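PDB 3TCV: GCN5-related N-acetyltransferase from Brucella melitensis biovar Abortus 2308, which probably transfers an acetyl group from acetyl-CoA to an amine, possibly the N-terminal serine or alanine of a protein. Local coordinates for residues Q115-I120 and G125-G130; F149-Y154 and R162-E167; R45-P48 and Q52-G55; D56-A61 and A83-W88; F71-E76 and N170-S175. All coordinates share one frame; numbering follows the deposited sequence.

Interaction 1 of 5, residues Q115-I120 and G125-G130; sequences QALMRI and GVIEIG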
# COMPACT_ATOMS: atom_id res chain seq x y z
N GLN B 115 2.90 10.66 -17.27
CA GLN B 115 2.60 10.46 -15.85
C GLN B 115 1.24 9.78 -15.72
O GLN B 115 0.51 9.71 -16.70
CB GLN B 115 2.60 11.81 -15.10
CG GLN B 115 1.56 12.81 -15.59
CD GLN B 115 1.69 14.19 -14.94
OE1 GLN B 115 2.79 14.72 -14.83
NE2 GLN B 115 0.56 14.78 -14.54
N ALA B 116 0.90 9.31 -14.53
CA ALA B 116 -0.35 8.58 -14.35
C ALA B 116 -0.97 8.80 -13.00
O ALA B 116 -0.27 9.07 -12.01
CB ALA B 116 -0.10 7.08 -14.58
N LEU B 117 -2.30 8.71 -12.98
CA LEU B 117 -3.07 8.50 -11.76
C LEU B 117 -3.19 7.00 -11.59
O LEU B 117 -3.52 6.29 -12.56
CB LEU B 117 -4.45 9.16 -11.86
CG LEU B 117 -4.43 10.71 -11.91
CD1 LEU B 117 -5.82 11.24 -12.25
CD2 LEU B 117 -3.91 11.30 -10.59
N MET B 118 -2.87 6.50 -10.40
CA MET B 118 -2.75 5.06 -10.20
C MET B 118 -3.10 4.66 -8.79
O MET B 118 -3.27 5.50 -7.93
CB MET B 118 -1.33 4.59 -10.55
CG MET B 118 -0.22 5.20 -9.71
SD MET B 118 1.41 4.78 -10.39
CE MET B 118 1.57 3.15 -9.67
N ARG B 119 -3.17 3.36 -8.55
CA ARG B 119 -3.62 2.81 -7.28
C ARG B 119 -4.88 3.53 -6.84
O ARG B 119 -5.00 4.03 -5.71
CB ARG B 119 -2.48 2.85 -6.26
CG ARG B 119 -1.31 1.96 -6.74
CD ARG B 119 -0.12 1.94 -5.80
NE ARG B 119 -0.58 1.66 -4.47
CZ ARG B 119 -0.86 2.58 -3.55
NH1 ARG B 119 -0.63 3.87 -3.80
NH2 ARG B 119 -1.35 2.21 -2.37
N ILE B 120 -5.83 3.53 -7.77
CA ILE B 120 -7.06 4.29 -7.66
C ILE B 120 -8.01 3.57 -6.68
O ILE B 120 -8.29 2.37 -6.83
CB ILE B 120 -7.70 4.47 -9.07
CG1 ILE B 120 -6.73 5.15 -10.05
CG2 ILE B 120 -8.99 5.28 -8.95
CD1 ILE B 120 -7.09 4.97 -11.53
N GLY B 125 -11.58 7.31 -1.52
CA GLY B 125 -11.07 8.57 -2.06
C GLY B 125 -9.57 8.69 -1.93
O GLY B 125 -9.07 9.69 -1.44
N VAL B 126 -8.83 7.63 -2.31
CA VAL B 126 -7.35 7.67 -2.23
C VAL B 126 -6.79 7.41 -3.62
O VAL B 126 -7.31 6.56 -4.36
CB VAL B 126 -6.81 6.61 -1.23
CG1 VAL B 126 -5.28 6.66 -1.14
CG2 VAL B 126 -7.43 6.81 0.15
N ILE B 127 -5.74 8.14 -4.00
CA ILE B 127 -5.17 7.97 -5.32
C ILE B 127 -3.71 8.41 -5.30
O ILE B 127 -3.32 9.13 -4.39
CB ILE B 127 -5.98 8.78 -6.34
CG1 ILE B 127 -5.68 8.36 -7.76
CG2 ILE B 127 -5.79 10.28 -6.13
CD1 ILE B 127 -6.77 8.83 -8.72
N GLU B 128 -2.94 7.93 -6.27
CA GLU B 128 -1.50 8.25 -6.37
C GLU B 128 -1.17 8.91 -7.71
O GLU B 128 -1.74 8.55 -8.75
CB GLU B 128 -0.66 6.97 -6.16
CG GLU B 128 0.84 7.11 -6.47
CD GLU B 128 1.64 5.80 -6.45
OE1 GLU B 128 1.29 4.86 -5.73
OE2 GLU B 128 2.62 5.74 -7.20
N ILE B 129 -0.26 9.88 -7.66
CA ILE B 129 0.42 10.35 -8.88
C ILE B 129 1.71 9.55 -8.98
O ILE B 129 2.54 9.63 -8.11
CB ILE B 129 0.70 11.88 -8.91
CG1 ILE B 129 1.47 12.20 -10.20
CG2 ILE B 129 1.43 12.39 -7.64
CD1 ILE B 129 1.62 13.67 -10.52
N GLY B 130 1.87 8.77 -10.05
CA GLY B 130 3.09 7.99 -10.23
C GLY B 130 3.38 7.76 -11.71
O GLY B 130 2.85 8.46 -12.58

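Interaction 2 of 5, residues F149-Y154 and R162-E167; sequences FLFMQY and RRYEWE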
# COMPACT_ATOMS: atom_id res chain seq x y z
N PHE B 149 0.52 19.85 -10.54
CA PHE B 149 -0.56 20.71 -10.07
C PHE B 149 -1.89 20.33 -10.70
O PHE B 149 -2.91 20.25 -10.02
CB PHE B 149 -0.30 22.19 -10.39
CG PHE B 149 -1.40 23.11 -9.92
CD1 PHE B 149 -1.61 23.34 -8.57
CD2 PHE B 149 -2.26 23.71 -10.84
CE1 PHE B 149 -2.64 24.18 -8.14
CE2 PHE B 149 -3.29 24.55 -10.42
CZ PHE B 149 -3.48 24.79 -9.07
N LEU B 150 -1.90 20.14 -12.02
CA LEU B 150 -3.14 19.83 -12.71
C LEU B 150 -3.79 18.53 -12.22
O LEU B 150 -5.01 18.45 -12.09
CB LEU B 150 -2.94 19.83 -14.22
CG LEU B 150 -2.69 21.18 -14.89
CD1 LEU B 150 -2.22 20.95 -16.32
CD2 LEU B 150 -3.91 22.11 -14.83
N PHE B 151 -2.99 17.50 -11.94
CA PHE B 151 -3.52 16.29 -11.34
C PHE B 151 -4.05 16.55 -9.92
O PHE B 151 -5.13 16.07 -9.57
CB PHE B 151 -2.42 15.22 -11.25
CG PHE B 151 -2.35 14.26 -12.43
CD1 PHE B 151 -3.04 14.47 -13.62
CD2 PHE B 151 -1.51 13.14 -12.34
CE1 PHE B 151 -2.94 13.56 -14.67
CE2 PHE B 151 -1.40 12.24 -13.39
CZ PHE B 151 -2.11 12.46 -14.55
N MET B 152 -3.28 17.29 -9.12
CA MET B 152 -3.65 17.51 -7.72
C MET B 152 -4.97 18.27 -7.65
O MET B 152 -5.88 17.94 -6.86
CB MET B 152 -2.56 18.27 -6.98
CG MET B 152 -2.76 18.24 -5.47
SD MET B 152 -1.24 18.48 -4.54
CE MET B 152 -0.89 20.15 -4.94
N GLN B 153 -5.09 19.27 -8.50
CA GLN B 153 -6.30 20.08 -8.58
C GLN B 153 -7.52 19.24 -8.96
O GLN B 153 -8.61 19.39 -8.39
CB GLN B 153 -6.11 21.17 -9.62
CG GLN B 153 -7.25 22.16 -9.65
CD GLN B 153 -6.91 23.37 -10.47
OE1 GLN B 153 -6.92 24.50 -9.95
NE2 GLN B 153 -6.58 23.15 -11.73
N TYR B 154 -7.34 18.36 -9.94
CA TYR B 154 -8.41 17.50 -10.44
C TYR B 154 -8.88 16.54 -9.35
O TYR B 154 -10.09 16.39 -9.11
CB TYR B 154 -7.91 16.74 -11.64
CG TYR B 154 -8.86 15.72 -12.20
CD1 TYR B 154 -10.13 16.08 -12.66
CD2 TYR B 154 -8.47 14.38 -12.32
CE1 TYR B 154 -11.00 15.12 -13.21
CE2 TYR B 154 -9.32 13.43 -12.86
CZ TYR B 154 -10.57 13.80 -13.30
OH TYR B 154 -11.37 12.81 -13.83
N ARG B 162 -9.69 12.33 -0.68
CA ARG B 162 -9.29 12.65 0.69
C ARG B 162 -7.77 12.61 0.87
O ARG B 162 -7.25 13.16 1.82
CB ARG B 162 -9.83 11.59 1.68
CG ARG B 162 -11.31 11.36 1.71
CD ARG B 162 -11.66 10.47 2.89
NE ARG B 162 -11.45 11.18 4.16
CZ ARG B 162 -10.91 10.65 5.26
NH1 ARG B 162 -10.46 9.39 5.29
NH2 ARG B 162 -10.77 11.41 6.33
N ARG B 163 -7.09 11.85 0.02
CA ARG B 163 -5.67 11.51 0.21
C ARG B 163 -5.02 11.30 -1.15
O ARG B 163 -5.53 10.51 -2.00
CB ARG B 163 -5.58 10.23 1.06
CG ARG B 163 -4.20 9.58 1.18
CD ARG B 163 -4.22 8.24 1.93
NE ARG B 163 -2.91 7.59 1.82
CZ ARG B 163 -1.82 7.96 2.49
NH1 ARG B 163 -1.88 8.85 3.45
NH2 ARG B 163 -0.66 7.36 2.26
N TYR B 164 -3.91 12.01 -1.37
CA TYR B 164 -3.19 12.02 -2.66
C TYR B 164 -1.74 11.63 -2.37
O TYR B 164 -1.07 12.25 -1.54
CB TYR B 164 -3.30 13.43 -3.22
CG TYR B 164 -2.65 13.70 -4.56
CD1 TYR B 164 -2.96 12.95 -5.68
CD2 TYR B 164 -1.76 14.76 -4.71
CE1 TYR B 164 -2.39 13.27 -6.90
CE2 TYR B 164 -1.19 15.08 -5.93
CZ TYR B 164 -1.52 14.32 -7.03
OH TYR B 164 -0.96 14.63 -8.25
N GLU B 165 -1.30 10.53 -2.98
CA GLU B 165 -0.06 9.90 -2.58
C GLU B 165 1.07 10.09 -3.57
O GLU B 165 0.85 10.14 -4.80
CB GLU B 165 -0.26 8.39 -2.41
CG GLU B 165 -1.26 7.97 -1.35
CD GLU B 165 -1.62 6.51 -1.39
OE1 GLU B 165 -1.85 5.98 -0.30
OE2 GLU B 165 -1.73 5.90 -2.50
N TRP B 166 2.29 10.07 -3.02
CA TRP B 166 3.55 10.00 -3.76
C TRP B 166 4.38 8.90 -3.14
O TRP B 166 4.49 8.81 -1.93
CB TRP B 166 4.27 11.32 -3.64
CG TRP B 166 5.57 11.46 -4.40
CD1 TRP B 166 6.80 10.88 -4.13
CD2 TRP B 166 5.81 12.34 -5.55
NE1 TRP B 166 7.75 11.31 -5.04
CE2 TRP B 166 7.20 12.17 -5.93
CE3 TRP B 166 5.00 13.18 -6.33
CZ2 TRP B 166 7.76 12.86 -7.01
CZ3 TRP B 166 5.58 13.85 -7.41
CH2 TRP B 166 6.93 13.70 -7.74
N GLU B 167 4.93 8.00 -3.95
CA GLU B 167 5.87 6.98 -3.45
C GLU B 167 7.03 6.90 -4.42
O GLU B 167 6.86 7.06 -5.66
CB GLU B 167 5.21 5.60 -3.26
CG GLU B 167 4.32 5.15 -4.41
CD GLU B 167 4.19 3.64 -4.59
OE1 GLU B 167 3.15 3.23 -5.17
OE2 GLU B 167 5.11 2.88 -4.21

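Interaction 3 of 5, residues R45-P48 and Q52-G55; sequences RLEP and QKHG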
# COMPACT_ATOMS: atom_id res chain seq x y z
N ARG B 45 0.21 20.86 -21.22
CA ARG B 45 -1.06 20.23 -21.50
C ARG B 45 -0.93 18.73 -21.20
O ARG B 45 0.09 18.12 -21.53
CB ARG B 45 -1.44 20.45 -22.96
CG ARG B 45 -2.79 19.89 -23.33
CD ARG B 45 -3.29 20.48 -24.65
NE ARG B 45 -2.61 19.91 -25.80
CZ ARG B 45 -1.66 20.51 -26.53
NH1 ARG B 45 -1.24 21.75 -26.26
NH2 ARG B 45 -1.12 19.85 -27.57
N LEU B 46 -1.96 18.16 -20.56
CA LEU B 46 -2.02 16.74 -20.29
C LEU B 46 -3.09 16.14 -21.18
O LEU B 46 -4.23 16.59 -21.15
CB LEU B 46 -2.36 16.46 -18.82
CG LEU B 46 -1.49 17.15 -17.76
CD1 LEU B 46 -1.86 16.75 -16.33
CD2 LEU B 46 -0.03 16.86 -18.06
N GLU B 47 -2.72 15.14 -21.98
CA GLU B 47 -3.65 14.40 -22.83
C GLU B 47 -3.64 12.91 -22.47
O GLU B 47 -2.57 12.33 -22.24
CB GLU B 47 -3.26 14.59 -24.30
CG GLU B 47 -3.49 16.01 -24.78
CD GLU B 47 -3.09 16.22 -26.23
OE1 GLU B 47 -2.69 15.26 -26.90
OE2 GLU B 47 -3.16 17.37 -26.68
N PRO B 48 -4.82 12.28 -22.44
CA PRO B 48 -4.86 10.84 -22.21
C PRO B 48 -3.91 10.13 -23.17
O PRO B 48 -3.94 10.41 -24.38
CB PRO B 48 -6.32 10.48 -22.48
CG PRO B 48 -7.05 11.72 -22.09
CD PRO B 48 -6.18 12.83 -22.59
N GLN B 52 -0.96 6.32 -31.20
CA GLN B 52 -0.83 6.94 -32.52
C GLN B 52 -0.51 8.43 -32.40
O GLN B 52 0.35 8.93 -33.12
CB GLN B 52 -2.11 6.72 -33.36
N LYS B 53 -1.16 9.12 -31.47
CA LYS B 53 -0.92 10.55 -31.32
C LYS B 53 0.42 10.88 -30.66
O LYS B 53 1.12 11.80 -31.08
CB LYS B 53 -2.06 11.20 -30.53
CG LYS B 53 -2.01 12.71 -30.58
CD LYS B 53 -3.29 13.34 -30.04
CE LYS B 53 -3.20 14.86 -30.07
NZ LYS B 53 -4.51 15.46 -29.69
N HIS B 54 0.78 10.13 -29.62
CA HIS B 54 1.92 10.49 -28.77
C HIS B 54 3.14 9.63 -28.93
O HIS B 54 4.21 10.00 -28.44
CB HIS B 54 1.50 10.47 -27.29
CG HIS B 54 0.31 11.31 -26.99
ND1 HIS B 54 -0.80 10.83 -26.40
CD2 HIS B 54 0.07 12.67 -27.21
CE1 HIS B 54 -1.70 11.81 -26.24
NE2 HIS B 54 -1.17 12.94 -26.74
N GLY B 55 3.03 8.51 -29.63
CA GLY B 55 4.09 7.51 -29.66
C GLY B 55 5.44 8.01 -30.14
O GLY B 55 6.46 7.76 -29.50

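Interaction 4 of 5, residues D56-A61 and A83-W88; sequences DELFAA and AEFEPW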
# COMPACT_ATOMS: atom_id res chain seq x y z
N ASP B 56 5.46 8.68 -31.29
CA ASP B 56 6.73 9.13 -31.85
C ASP B 56 7.44 10.15 -30.97
O ASP B 56 8.64 10.01 -30.70
CB ASP B 56 6.53 9.68 -33.26
CG ASP B 56 6.09 8.60 -34.25
OD1 ASP B 56 6.13 7.38 -33.91
OD2 ASP B 56 5.71 8.96 -35.38
N GLU B 57 6.70 11.16 -30.51
CA GLU B 57 7.31 12.21 -29.71
C GLU B 57 7.65 11.69 -28.31
O GLU B 57 8.65 12.11 -27.75
CB GLU B 57 6.42 13.46 -29.64
CG GLU B 57 6.30 14.19 -30.97
CD GLU B 57 5.42 15.43 -30.94
OE1 GLU B 57 4.95 15.84 -29.86
OE2 GLU B 57 5.17 16.00 -32.03
N LEU B 58 6.86 10.76 -27.77
CA LEU B 58 7.20 10.21 -26.44
C LEU B 58 8.41 9.30 -26.56
O LEU B 58 9.26 9.25 -25.67
CB LEU B 58 6.03 9.47 -25.80
CG LEU B 58 6.28 8.91 -24.39
CD1 LEU B 58 6.69 10.03 -23.44
CD2 LEU B 58 5.05 8.15 -23.92
N PHE B 59 8.51 8.58 -27.68
CA PHE B 59 9.71 7.79 -27.93
C PHE B 59 10.92 8.71 -27.93
O PHE B 59 11.93 8.40 -27.32
CB PHE B 59 9.66 7.02 -29.26
CG PHE B 59 11.01 6.45 -29.64
CD1 PHE B 59 11.55 5.39 -28.94
CD2 PHE B 59 11.75 7.02 -30.66
CE1 PHE B 59 12.80 4.90 -29.26
CE2 PHE B 59 13.00 6.53 -31.00
CZ PHE B 59 13.53 5.47 -30.30
N ALA B 60 10.83 9.84 -28.63
CA ALA B 60 11.91 10.81 -28.69
C ALA B 60 12.32 11.26 -27.29
O ALA B 60 13.50 11.22 -26.93
CB ALA B 60 11.48 12.01 -29.52
N ALA B 61 11.34 11.70 -26.53
CA ALA B 61 11.58 12.15 -25.14
C ALA B 61 12.24 11.06 -24.28
O ALA B 61 13.07 11.35 -23.42
CB ALA B 61 10.28 12.64 -24.51
N ALA B 83 10.36 0.79 -32.64
CA ALA B 83 9.59 -0.45 -32.68
C ALA B 83 9.54 -1.12 -31.30
O ALA B 83 8.51 -1.64 -30.90
CB ALA B 83 10.15 -1.40 -33.72
N GLU B 84 10.66 -1.09 -30.56
CA GLU B 84 10.73 -1.75 -29.26
C GLU B 84 9.89 -1.04 -28.19
O GLU B 84 9.56 -1.65 -27.18
CB GLU B 84 12.19 -1.91 -28.80
CG GLU B 84 12.91 -3.06 -29.49
CD GLU B 84 14.37 -3.25 -29.06
OE1 GLU B 84 14.95 -2.37 -28.41
OE2 GLU B 84 14.96 -4.30 -29.39
N PHE B 85 9.55 0.21 -28.45
CA PHE B 85 8.74 1.02 -27.53
C PHE B 85 7.25 0.68 -27.62
O PHE B 85 6.48 0.88 -26.68
CB PHE B 85 8.98 2.50 -27.87
CG PHE B 85 8.34 3.48 -26.92
CD1 PHE B 85 8.60 3.41 -25.56
CD2 PHE B 85 7.55 4.51 -27.40
CE1 PHE B 85 8.06 4.33 -24.68
CE2 PHE B 85 7.00 5.44 -26.53
CZ PHE B 85 7.26 5.35 -25.17
N GLU B 86 6.84 0.15 -28.77
CA GLU B 86 5.41 -0.01 -29.04
C GLU B 86 4.64 -0.87 -28.03
O GLU B 86 3.55 -0.48 -27.64
CB GLU B 86 5.15 -0.51 -30.47
CG GLU B 86 3.71 -0.27 -30.94
CD GLU B 86 3.33 1.19 -31.12
OE1 GLU B 86 4.20 2.06 -31.34
OE2 GLU B 86 2.11 1.51 -31.06
N PRO B 87 5.19 -2.01 -27.59
CA PRO B 87 4.42 -2.82 -26.64
C PRO B 87 4.08 -2.08 -25.34
O PRO B 87 2.94 -2.11 -24.90
CB PRO B 87 5.34 -4.00 -26.36
CG PRO B 87 6.09 -4.16 -27.64
CD PRO B 87 6.36 -2.75 -28.08
N TRP B 88 5.08 -1.45 -24.74
CA TRP B 88 4.83 -0.64 -23.52
C TRP B 88 3.87 0.47 -23.78
O TRP B 88 3.00 0.75 -22.96
CB TRP B 88 6.13 -0.08 -22.92
CG TRP B 88 5.85 0.71 -21.65
CD1 TRP B 88 5.82 0.25 -20.33
CD2 TRP B 88 5.50 2.13 -21.56
NE1 TRP B 88 5.50 1.27 -19.47
CE2 TRP B 88 5.29 2.42 -20.14
CE3 TRP B 88 5.32 3.15 -22.48
CZ2 TRP B 88 4.94 3.68 -19.70
CZ3 TRP B 88 4.98 4.42 -22.02
CH2 TRP B 88 4.79 4.67 -20.65

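Interaction 5 of 5, residues F71-E76 and N170-S175; sequences FTWLFE and NENGPS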
# COMPACT_ATOMS: atom_id res chain seq x y z
N PHE B 71 16.00 7.20 -16.39
CA PHE B 71 15.13 6.04 -16.14
C PHE B 71 15.59 5.18 -14.98
O PHE B 71 14.92 4.20 -14.68
CB PHE B 71 15.01 5.18 -17.40
CG PHE B 71 13.89 5.59 -18.32
CD1 PHE B 71 12.80 4.76 -18.52
CD2 PHE B 71 13.91 6.81 -18.97
CE1 PHE B 71 11.77 5.13 -19.36
CE2 PHE B 71 12.88 7.18 -19.81
CZ PHE B 71 11.80 6.35 -20.00
N THR B 72 16.69 5.53 -14.32
CA THR B 72 17.31 4.69 -13.28
C THR B 72 16.29 4.14 -12.28
O THR B 72 16.25 2.92 -12.03
CB THR B 72 18.36 5.48 -12.48
OG1 THR B 72 19.40 5.93 -13.36
CG2 THR B 72 18.98 4.62 -11.38
N TRP B 73 15.45 5.04 -11.75
CA TRP B 73 14.52 4.68 -10.67
C TRP B 73 13.16 4.31 -11.14
O TRP B 73 12.31 3.96 -10.32
CB TRP B 73 14.40 5.83 -9.66
CG TRP B 73 15.72 6.29 -9.16
CD1 TRP B 73 16.38 7.47 -9.48
CD2 TRP B 73 16.59 5.59 -8.24
NE1 TRP B 73 17.57 7.55 -8.83
CE2 TRP B 73 17.77 6.44 -8.07
CE3 TRP B 73 16.53 4.38 -7.57
CZ2 TRP B 73 18.82 6.08 -7.24
CZ3 TRP B 73 17.60 4.02 -6.74
CH2 TRP B 73 18.72 4.85 -6.59
N LEU B 74 12.90 4.41 -12.44
CA LEU B 74 11.61 4.04 -13.00
C LEU B 74 11.51 2.53 -13.12
O LEU B 74 12.51 1.85 -13.08
CB LEU B 74 11.43 4.69 -14.37
CG LEU B 74 11.24 6.20 -14.38
CD1 LEU B 74 10.83 6.68 -15.77
CD2 LEU B 74 10.20 6.60 -13.35
N PHE B 75 10.30 2.01 -13.28
CA PHE B 75 10.13 0.57 -13.48
C PHE B 75 10.59 0.16 -14.88
O PHE B 75 11.06 -0.95 -15.07
CB PHE B 75 8.67 0.15 -13.25
CG PHE B 75 8.17 0.45 -11.86
CD1 PHE B 75 8.91 0.10 -10.74
CD2 PHE B 75 6.95 1.08 -11.66
CE1 PHE B 75 8.46 0.38 -9.47
CE2 PHE B 75 6.49 1.37 -10.38
CZ PHE B 75 7.25 1.02 -9.29
N GLU B 76 10.51 1.09 -15.83
CA GLU B 76 10.86 0.81 -17.22
C GLU B 76 12.34 1.10 -17.49
O GLU B 76 13.02 1.80 -16.73
CB GLU B 76 10.02 1.68 -18.17
CG GLU B 76 8.50 1.52 -18.11
CD GLU B 76 7.83 2.09 -16.86
OE1 GLU B 76 8.22 3.17 -16.34
OE2 GLU B 76 6.86 1.44 -16.39
N ASN B 170 13.38 4.95 -1.71
CA ASN B 170 13.94 5.76 -0.68
C ASN B 170 15.33 6.32 -1.05
O ASN B 170 15.72 7.36 -0.55
CB ASN B 170 14.02 4.98 0.60
CG ASN B 170 14.36 5.84 1.77
OD1 ASN B 170 13.68 6.86 2.00
ND2 ASN B 170 15.36 5.44 2.53
N GLU B 171 16.04 5.63 -1.94
CA GLU B 171 17.36 6.09 -2.42
C GLU B 171 17.24 7.09 -3.59
O GLU B 171 18.26 7.64 -4.02
CB GLU B 171 18.23 4.89 -2.86
CG GLU B 171 18.78 4.04 -1.71
CD GLU B 171 19.74 2.93 -2.16
OE1 GLU B 171 19.88 2.63 -3.38
OE2 GLU B 171 20.40 2.34 -1.28
N ASN B 172 16.03 7.31 -4.10
CA ASN B 172 15.80 8.27 -5.16
C ASN B 172 15.69 9.66 -4.51
O ASN B 172 14.60 10.16 -4.24
CB ASN B 172 14.54 7.90 -5.98
CG ASN B 172 14.33 8.78 -7.17
OD1 ASN B 172 14.98 9.82 -7.31
ND2 ASN B 172 13.42 8.38 -8.05
N GLY B 173 16.86 10.27 -4.29
CA GLY B 173 16.94 11.57 -3.64
C GLY B 173 16.14 12.68 -4.35
O GLY B 173 15.38 13.39 -3.70
N PRO B 174 16.32 12.81 -5.67
CA PRO B 174 15.57 13.84 -6.41
C PRO B 174 14.03 13.70 -6.29
O PRO B 174 13.33 14.72 -6.22
CB PRO B 174 16.01 13.64 -7.85
CG PRO B 174 17.38 13.04 -7.74
CD PRO B 174 17.36 12.18 -6.51
N SER B 175 13.54 12.45 -6.27
CA SER B 175 12.09 12.20 -6.16
C SER B 175 11.60 12.56 -4.78
O SER B 175 10.57 13.21 -4.65
CB SER B 175 11.71 10.76 -6.48
OG SER B 175 10.29 10.65 -6.49

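Interaction 1 of 5, residues Q115-I120 and G125-G130
A β-hairpin in the central sheet of the GNAT fold joins the ends of strands 110-121 and 126-134. Ala116 and Gly130 form one antiparallel hydrogen-bonded pair, N to O 2.9 Å in both directions, and Met118 and Glu128 form the next, with Leu117 and Ile129 as the non-hydrogen-bonded pair between them. There Leu117 CA lies 3.3 Å from Glu128 O, a CA-H...O contact. On the face of Leu117 and Ile129, the Ile127 side chain runs beside that of Ile120, and its CD1 reaches Leu117 CB at 3.9 Å; Phe151 and Val155 of helix 142-158 pack against this apolar layer. The other face carries Ala116, Met118 and Glu128. Met118 and Glu128 lie alongside each other, pointing the same way, and SD of Met118 sits 3.6 Å from CA of Gly130, filling the side of the sheet where the glycine carries no side chain. Arg119 sits at a corner of the chain, and a bend at its chi3 (50°) turns the guanidinium back over the hairpin, where NH1 bridges to Glu165. The same NH1 meets the anti lone pair of Glu128 OE1 at 2.9 Å, with the guanidinium and carboxylate planes 40° apart.

Interaction 2 of 5, residues F149-Y154 and R162-E167
A tyrosine ring wedged against the backbone of a helix is the distinctive feature here: Tyr164 reaches from its strand until CA of Met152 lies above the ring, off its centre, 4.3 Å from the centroid in a CH-pi contact. The Met152 side chain then crosses the tyrosine at about a right angle. Its CB and CG both come to 3.6 Å from Tyr164 CE2, and SD follows along the same side of the ring, 4.7 Å from the centroid and 67° off the normal, an oblique Met-aromatic contact. With chi1 at -167°, CG of Met152 stands opposite the backbone N, which carries the thioether past CE2 and CD2 rather than over the middle of the ring. At the far end of the tyrosine, OH approaches CB of Phe151 at 3.4 Å, near the plane of the phenylalanine ring; the hydroxyl has its hydrogen bond with Gln148, one turn earlier in the helix. This is the packing of helix 142-158 on strand 163-169 within the β-α-β unit that begins with strand 126-134, part of the GNAT core. Phe184 meets the Tyr164 ring as well. From the sheet face turned away from the helix, Arg163 holds Glu165 side-on, NE and NH2 both donating to OE1, at 2.9 Å from NE. Arg191 of the second subunit accepts a further bond from Arg163 NH1 through its backbone oxygen.

Interaction 3 of 5, residues R45-P48 and Q52-G55
Strand 45-48 and helical turn 52-55 are well separated, the nearest CA atoms, of Glu47 and His54, 9.0 Å apart, and side chains bridge the gap. NE2 of His54 donates to OE1 of Glu47 over 2.8 Å in a nearly straight bond (168°). The carboxylate meets the ring at its edge, the two planes 48° apart. At the same ring edge, CE1 approaches Pro48 O at 3.2 Å, while ND1 bonds to the backbone N of Asn50. Partners at both ring nitrogens fix the rotation of the imidazole. Lys53, fully extended, crosses the glutamate at about a right angle and brings NZ to 3.3 Å from Glu47 OE1. The other oxygen, OE2, takes the NE of Arg45 at 2.7 Å, in the guanidinium plane. Two cations and a histidine thus converge on one carboxylate, which would probably favour its ionised form. The arrangement is a salt-bridge network with a His-carboxylate hydrogen bond, tying a strand of the GNAT sheet to the helix that follows it.

Interaction 4 of 5, residues D56-A61 and A83-W88
Helices 51-61 and 82-94 of the GNAT domain meet in a small apolar interface, their local axes 10.4 Å apart and running at 108° to one another. Phe85 is the chief link. A trans chi1 (-173°) sends its ring out from helix 82-94, across the gap to the junction of Leu58 and Phe59. Leu58 meets the edge of that ring: CZ of Phe85 lies 3.8 Å from Leu58 CG and equally near Leu58 CD2, which sits in the ring plane. Phe85 CD2 meets Phe59 CB at 3.8 Å, and Phe85 CE2 comes as close as 3.7 Å to the backbone N of Phe59. The two phenylalanine side chains pass each other at a slant, CD1 of Phe59 resting 4.0 Å from CB of Phe85. Pro79, in the loop before helix 82-94, touches both aromatic residues. Beyond the apolar patch, Arg82 forms salt bridges with Asp56 and Glu86, placing a positive charge between two acidic groups from different helices. One turn beyond Phe85, Trp88 meets Phe100 edge-to-face and adds a lighter contact here, with CZ3 at its indole edge 4.2 Å from CD2 of Leu58.

Interaction 5 of 5, residues F71-E76 and N170-S175
The indole of Trp73 has Asn172 and the backbone of Glu171 over one face and CG2 of its neighbour Thr72 over the other. This surface contact brings a type I β turn, Phe71 to Leu74, against the N-terminus of helix 173-182 in the GNAT domain. CB of Asn172 stands over the five-membered ring, 3.8 Å from its centroid and 12° off the normal, a CH-pi contact. Beyond it the amide continues across the pyrrole part of the indole, only 22° from parallel with it, so that Asn172 CG lies 3.4 Å from Trp73 CD1 and Asn172 ND2 approaches Trp73 CB at 3.2 Å. Over the six-membered ring the partner is Glu171: its O is 3.6 Å from Trp73 CZ2, and its CB is 3.8 Å from CH2. The glutamate carboxylate is turned almost perpendicular to the indole. His169, at the end of the preceding strand, meets the tryptophan too, its ring inclined to the indole. Asn172 is also the N-cap of helix 173-182. With chi1 at -174° its amide can lie along the indole and still serve the helix end: OD1 accepts from the backbone N of Ser175 at 3.2 Å, the donor standing well above the carbonyl plane.

In the fold
Interactions 1 and 2 share the sheet core, their centres about 7 Å apart: Arg119 NH1 reaches Glu165 OE2 at 2.6 Å, and Ile129 CB packs 3.3 Å from Tyr164 OH. Interaction 3 joins them through Leu46, whose CD1 touches Gln115 NE2 (3.6 Å) and Phe151 CD1 (3.7 Å). Helix 51-61 carries interaction 3 into interaction 4, about 12 Å away between centres. Interaction 4 in turn meets interaction 5 where Trp88 NE1 lies 3.3 Å from Glu76 CG. Interaction 5 closes the chain around interactions 1 and 2, and Trp166 NE1 and Ser175 OG, 3.0 Å apart, probably share a hydrogen bond. In GNAT enzymes acetyl-CoA binds beside the fourth core strand, to which 126-134 probably corresponds.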